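Local coordinates for protein eukaryotic translation initiation factor 4 gamma 5 (Trypanosoma cruzi, PDB 6OZU) that probably serves in translation initiation, its all-helical MIF4G domain acting as a scaffold that binds partner initiation factors, as in other eIF4G proteins, at residues W159-T164 against F219-T224; A134-L139 against L154-W159. All coordinates share one frame; numbering follows the deposited sequence. Where two conformers were deposited one is given.

Following the chain from the N terminus, contact 2 comes first: helix 118-144 turns back through a short loop, and helix 150-162 packs against it, closing a local helical hairpin. Contact 1 then opens near the C-terminal end of helix 150-162 and closes only after two intervening helices, 173-186 and 194-208, when helix 215-235 comes back alongside. The contacts therefore follow in series, neither nested nor crossed, with Trp159 common to both ranges and their centres 12 Å apart. They meet physically where Leu160 CD1 lies 3.9 Å from Ile136 CD1. Helix 150-162 thus ties helix 118-144 to the C-terminal helix 215-235 of one solenoid.

Contact 1: W159-T164 against F219-T224; sequences WLLYGT and FLLLNT. With SO4 (sulfate ion), chain G.
Leu161 and Tyr162, on the last turn of helix 150-162, make a sparse apolar helix-to-helix contact with Leu220 and Leu221 of helix 215-235, the contact's centre lying about 17 Å from the centre of the chain. The nearest backbones, at Leu161 CA and Leu220 CA, stay 10.2 Å apart, so methyl groups bridge the gap. Leu161 forks across it: its CD2 approaches Leu220 CD2 at 4.2 Å, while its CD1 faces Leu221 CD2 at the same 4.2 Å separation. Leu220, with CG anti to the backbone N (chi1 -178°), sends CD2 to one branch of Leu161; Leu221, with CG beside its own N (chi1 -62°), sends CD2 to the other. One residue on, the phenol of Tyr162 slants across until OH stands 4.0 Å from Leu221 CD1. The oxygen merely packs against this methyl; its hydrogen bond goes to the carbonyl O of Leu208. Leu208, at the end of helix 194-208, also packs on both Leu161 and Leu221, and Phe179 and Leu176 of helix 173-186 add further apolar cover. Past the helix end, Gly163 takes a positive phi (91°), which its lack of a CB allows without jamming against the preceding carbonyl O, and its CA lies 3.4 Å from O1 of a sulfate probably from the crystallisation liquor. Thr164 OG1 donates to sulfate O2 at 3.1 Å, away from the interface. Branch-to-branch contacts without polar links between the segments imply a dispersive, hydrophobic joint whose one buried hydroxyl is satisfied by a third helix.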
# COMPACT_ATOMS: atom_id res chain seq x y z
N TRP A 159 0.71 -14.04 0.99
CA TRP A 159 0.81 -14.39 2.41
C TRP A 159 -0.40 -13.95 3.21
O TRP A 159 -0.77 -14.62 4.17
CB TRP A 159 2.12 -13.91 3.06
CG TRP A 159 2.38 -12.43 3.05
CD1 TRP A 159 3.26 -11.76 2.24
CD2 TRP A 159 1.89 -11.46 4.01
NE1 TRP A 159 3.33 -10.43 2.61
CE2 TRP A 159 2.47 -10.21 3.67
CE3 TRP A 159 1.04 -11.53 5.13
CZ2 TRP A 159 2.19 -9.04 4.39
CZ3 TRP A 159 0.75 -10.36 5.83
CH2 TRP A 159 1.33 -9.14 5.46
N LEU A 160 -1.06 -12.86 2.80
CA LEU A 160 -2.26 -12.36 3.47
C LEU A 160 -3.41 -13.36 3.37
O LEU A 160 -4.12 -13.56 4.37
CB LEU A 160 -2.65 -11.01 2.86
CG LEU A 160 -3.59 -10.11 3.66
CD1 LEU A 160 -2.85 -9.45 4.83
CD2 LEU A 160 -4.17 -9.05 2.76
N LEU A 161 -3.58 -14.02 2.19
CA LEU A 161 -4.64 -14.99 1.95
C LEU A 161 -4.23 -16.44 2.17
O LEU A 161 -5.00 -17.21 2.74
CB LEU A 161 -5.21 -14.83 0.54
CG LEU A 161 -5.86 -13.48 0.15
CD1 LEU A 161 -6.14 -13.45 -1.35
CD2 LEU A 161 -7.17 -13.22 0.94
N TYR A 162 -3.05 -16.84 1.66
CA TYR A 162 -2.55 -18.22 1.77
C TYR A 162 -1.66 -18.49 2.98
O TYR A 162 -1.29 -19.64 3.19
CB TYR A 162 -1.83 -18.66 0.48
CG TYR A 162 -2.72 -18.73 -0.75
CD1 TYR A 162 -3.54 -19.82 -0.98
CD2 TYR A 162 -2.66 -17.74 -1.73
CE1 TYR A 162 -4.32 -19.92 -2.14
CE2 TYR A 162 -3.44 -17.81 -2.88
CZ TYR A 162 -4.27 -18.91 -3.08
OH TYR A 162 -5.05 -19.00 -4.20
N GLY A 163 -1.36 -17.45 3.76
CA GLY A 163 -0.51 -17.57 4.93
C GLY A 163 0.95 -17.32 4.63
O GLY A 163 1.38 -17.43 3.47
N THR A 164 1.73 -16.99 5.67
CA THR A 164 3.16 -16.72 5.54
C THR A 164 3.93 -17.98 5.08
O THR A 164 4.86 -17.87 4.29
CB THR A 164 3.72 -16.05 6.82
OG1 THR A 164 3.25 -16.75 7.99
CG2 THR A 164 3.32 -14.57 6.92
N PHE A 219 -14.11 -19.57 -4.47
CA PHE A 219 -15.35 -18.80 -4.38
C PHE A 219 -15.04 -17.34 -4.02
O PHE A 219 -15.61 -16.44 -4.62
CB PHE A 219 -16.37 -19.44 -3.40
CG PHE A 219 -17.75 -18.83 -3.47
CD1 PHE A 219 -18.64 -19.18 -4.49
CD2 PHE A 219 -18.15 -17.86 -2.55
CE1 PHE A 219 -19.90 -18.57 -4.58
CE2 PHE A 219 -19.42 -17.27 -2.64
CZ PHE A 219 -20.28 -17.63 -3.65
N LEU A 220 -14.10 -17.13 -3.08
CA LEU A 220 -13.67 -15.80 -2.66
C LEU A 220 -13.12 -14.98 -3.82
O LEU A 220 -13.61 -13.88 -4.06
CB LEU A 220 -12.64 -15.88 -1.53
CG LEU A 220 -12.16 -14.53 -0.98
CD1 LEU A 220 -12.67 -14.30 0.38
CD2 LEU A 220 -10.68 -14.46 -0.97
N LEU A 221 -12.12 -15.52 -4.54
CA LEU A 221 -11.47 -14.83 -5.66
C LEU A 221 -12.39 -14.62 -6.87
O LEU A 221 -12.36 -13.54 -7.46
CB LEU A 221 -10.19 -15.54 -6.05
CG LEU A 221 -9.10 -15.59 -4.98
CD1 LEU A 221 -8.09 -16.68 -5.28
CD2 LEU A 221 -8.45 -14.20 -4.76
N LEU A 222 -13.24 -15.62 -7.19
CA LEU A 222 -14.19 -15.51 -8.30
C LEU A 222 -15.32 -14.55 -8.02
O LEU A 222 -15.71 -13.83 -8.93
CB LEU A 222 -14.75 -16.89 -8.73
CG LEU A 222 -13.74 -17.80 -9.44
CD1 LEU A 222 -14.32 -19.15 -9.65
CD2 LEU A 222 -13.32 -17.23 -10.77
N ASN A 223 -15.88 -14.55 -6.78
CA ASN A 223 -16.96 -13.63 -6.42
C ASN A 223 -16.46 -12.18 -6.36
O ASN A 223 -17.20 -11.28 -6.76
CB ASN A 223 -17.65 -14.02 -5.11
CG ASN A 223 -19.09 -13.58 -5.03
OD1 ASN A 223 -19.61 -13.25 -3.96
ND2 ASN A 223 -19.75 -13.51 -6.15
N THR A 224 -15.20 -11.98 -5.90
CA THR A 224 -14.54 -10.68 -5.80
C THR A 224 -14.33 -10.07 -7.20
O THR A 224 -14.77 -8.94 -7.45
CB THR A 224 -13.28 -10.77 -4.93
OG1 THR A 224 -13.65 -11.17 -3.61
CG2 THR A 224 -12.55 -9.47 -4.84
S SO4 G . -0.79 -17.33 8.82
O1 SO4 G . -0.39 -18.57 8.14
O2 SO4 G . 0.41 -16.57 9.20
O3 SO4 G . -1.62 -16.51 7.94
O4 SO4 G . -1.55 -17.67 10.02

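Contact 2: A134-L139 against L154-W159; sequences ANINFL and LHVLEW
Val156 meets Leu139 and Ile136 inside a helical hairpin, in which helix 118-144 and helix 150-162 run in broadly opposite directions with a short loop between them. The backbones come nearest at Ile136 CA and Val156 CA, 8.8 Å apart. Leu139 and Val156 reach toward each other tip to tip. The CD2 methyl of Leu139 comes to 3.7 Å from Val156 CG1 and also lies 3.9 Å from Val156 CB, so one methyl is seated against the whole fork of the valine. Leu139 attains this by swinging CG away from its backbone N (chi1 -176°), which extends the chain straight across the gap. Ile136 arrives differently. Its CB leaves the backbone across, rather than at, the partner helix, but CG1 is folded beside the backbone N (chi1 -48°), and the terminal CD1 is brought obliquely to 4.2 Å from Val156 CG1. That single valine methyl is consequently shared by two residues one helical turn apart. At the margin, Trp159 CH2 stands 4.6 Å from Ile136 CD1, a looser approach. The indole is placed within its own helix: Val156 O sits 3.3 Å above one face of the Trp159 ring, toward the rim. Phe99 of helix 82-112 packs on both Leu139 and Val156, while His178 and Leu182 of helix 173-186 touch Ile136. Buried aliphatic side chains meeting between consecutive antiparallel helices, covered by helix 82-112 from before the hairpin and helix 173-186 from after it, are typical of the HEAT-like helical solenoid of MIF4G domains.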
# COMPACT_ATOMS: atom_id res chain seq x y z
N ALA A 134 -2.59 -0.28 9.05
CA ALA A 134 -1.80 0.89 8.60
C ALA A 134 -0.93 0.55 7.40
O ALA A 134 -0.80 1.39 6.50
CB ALA A 134 -0.93 1.40 9.73
N ASN A 135 -0.38 -0.69 7.34
CA ASN A 135 0.46 -1.17 6.23
C ASN A 135 -0.35 -1.44 4.99
O ASN A 135 0.00 -0.99 3.89
CB ASN A 135 1.23 -2.43 6.63
CG ASN A 135 2.42 -2.18 7.51
OD1 ASN A 135 2.51 -2.66 8.63
ND2 ASN A 135 3.36 -1.41 7.02
N ILE A 136 -1.44 -2.22 5.17
CA ILE A 136 -2.40 -2.61 4.13
C ILE A 136 -3.07 -1.36 3.54
O ILE A 136 -3.14 -1.26 2.32
CB ILE A 136 -3.41 -3.67 4.64
CG1 ILE A 136 -2.71 -4.85 5.38
CG2 ILE A 136 -4.31 -4.18 3.50
CD1 ILE A 136 -1.71 -5.76 4.53
N ASN A 137 -3.45 -0.38 4.37
CA ASN A 137 -3.99 0.89 3.86
C ASN A 137 -2.95 1.56 2.93
O ASN A 137 -3.24 1.83 1.75
CB ASN A 137 -4.40 1.85 5.01
CG ASN A 137 -5.00 3.16 4.54
OD1 ASN A 137 -5.82 3.22 3.61
ND2 ASN A 137 -4.61 4.26 5.17
N PHE A 138 -1.72 1.73 3.43
CA PHE A 138 -0.62 2.30 2.68
C PHE A 138 -0.40 1.56 1.34
O PHE A 138 -0.32 2.24 0.31
CB PHE A 138 0.63 2.33 3.54
CG PHE A 138 1.83 3.04 2.94
CD1 PHE A 138 1.67 4.23 2.22
CD2 PHE A 138 3.11 2.57 3.15
CE1 PHE A 138 2.77 4.91 1.71
CE2 PHE A 138 4.21 3.27 2.65
CZ PHE A 138 4.03 4.43 1.92
N LEU A 139 -0.39 0.20 1.33
CA LEU A 139 -0.24 -0.60 0.10
C LEU A 139 -1.29 -0.22 -0.96
O LEU A 139 -0.94 -0.07 -2.14
CB LEU A 139 -0.30 -2.11 0.40
CG LEU A 139 -0.07 -3.06 -0.80
CD1 LEU A 139 1.41 -3.12 -1.22
CD2 LEU A 139 -0.58 -4.45 -0.51
N LEU A 154 0.66 -8.45 -5.35
CA LEU A 154 0.47 -9.89 -5.51
C LEU A 154 1.16 -10.69 -4.40
O LEU A 154 0.51 -11.58 -3.84
CB LEU A 154 0.97 -10.34 -6.89
CG LEU A 154 0.92 -11.84 -7.20
CD1 LEU A 154 -0.51 -12.34 -7.32
CD2 LEU A 154 1.75 -12.16 -8.41
N HIS A 155 2.45 -10.38 -4.09
CA HIS A 155 3.24 -11.04 -3.03
C HIS A 155 2.64 -10.83 -1.65
O HIS A 155 2.65 -11.76 -0.84
CB HIS A 155 4.73 -10.61 -3.03
CG HIS A 155 5.63 -11.42 -2.13
ND1 HIS A 155 6.55 -12.33 -2.65
CD2 HIS A 155 5.76 -11.41 -0.78
CE1 HIS A 155 7.17 -12.84 -1.60
NE2 HIS A 155 6.72 -12.33 -0.46
N VAL A 156 2.09 -9.63 -1.36
CA VAL A 156 1.47 -9.34 -0.06
C VAL A 156 0.20 -10.19 0.09
O VAL A 156 0.02 -10.83 1.13
CB VAL A 156 1.18 -7.83 0.16
CG1 VAL A 156 0.21 -7.61 1.33
CG2 VAL A 156 2.46 -7.04 0.36
N LEU A 157 -0.68 -10.19 -0.96
CA LEU A 157 -1.94 -10.94 -1.02
C LEU A 157 -1.72 -12.46 -0.93
O LEU A 157 -2.55 -13.16 -0.36
CB LEU A 157 -2.76 -10.57 -2.27
CG LEU A 157 -3.32 -9.14 -2.30
CD1 LEU A 157 -4.08 -8.89 -3.57
CD2 LEU A 157 -4.20 -8.87 -1.12
N GLU A 158 -0.58 -12.95 -1.43
CA GLU A 158 -0.18 -14.35 -1.32
C GLU A 158 -0.08 -14.76 0.15
O GLU A 158 -0.79 -15.68 0.53
CB GLU A 158 1.16 -14.60 -2.01
CG GLU A 158 1.07 -14.75 -3.52
CD GLU A 158 2.32 -15.36 -4.12
OE1 GLU A 158 2.70 -16.47 -3.68
OE2 GLU A 158 2.91 -14.73 -5.02
N TRP A 159 0.71 -14.04 0.99
CA TRP A 159 0.81 -14.39 2.41
C TRP A 159 -0.40 -13.95 3.21
O TRP A 159 -0.77 -14.62 4.17
CB TRP A 159 2.12 -13.91 3.06
CG TRP A 159 2.38 -12.43 3.05
CD1 TRP A 159 3.26 -11.76 2.24
CD2 TRP A 159 1.89 -11.46 4.01
NE1 TRP A 159 3.33 -10.43 2.61
CE2 TRP A 159 2.47 -10.21 3.67
CE3 TRP A 159 1.04 -11.53 5.13
CZ2 TRP A 159 2.19 -9.04 4.39
CZ3 TRP A 159 0.75 -10.36 5.83
CH2 TRP A 159 1.33 -9.14 5.46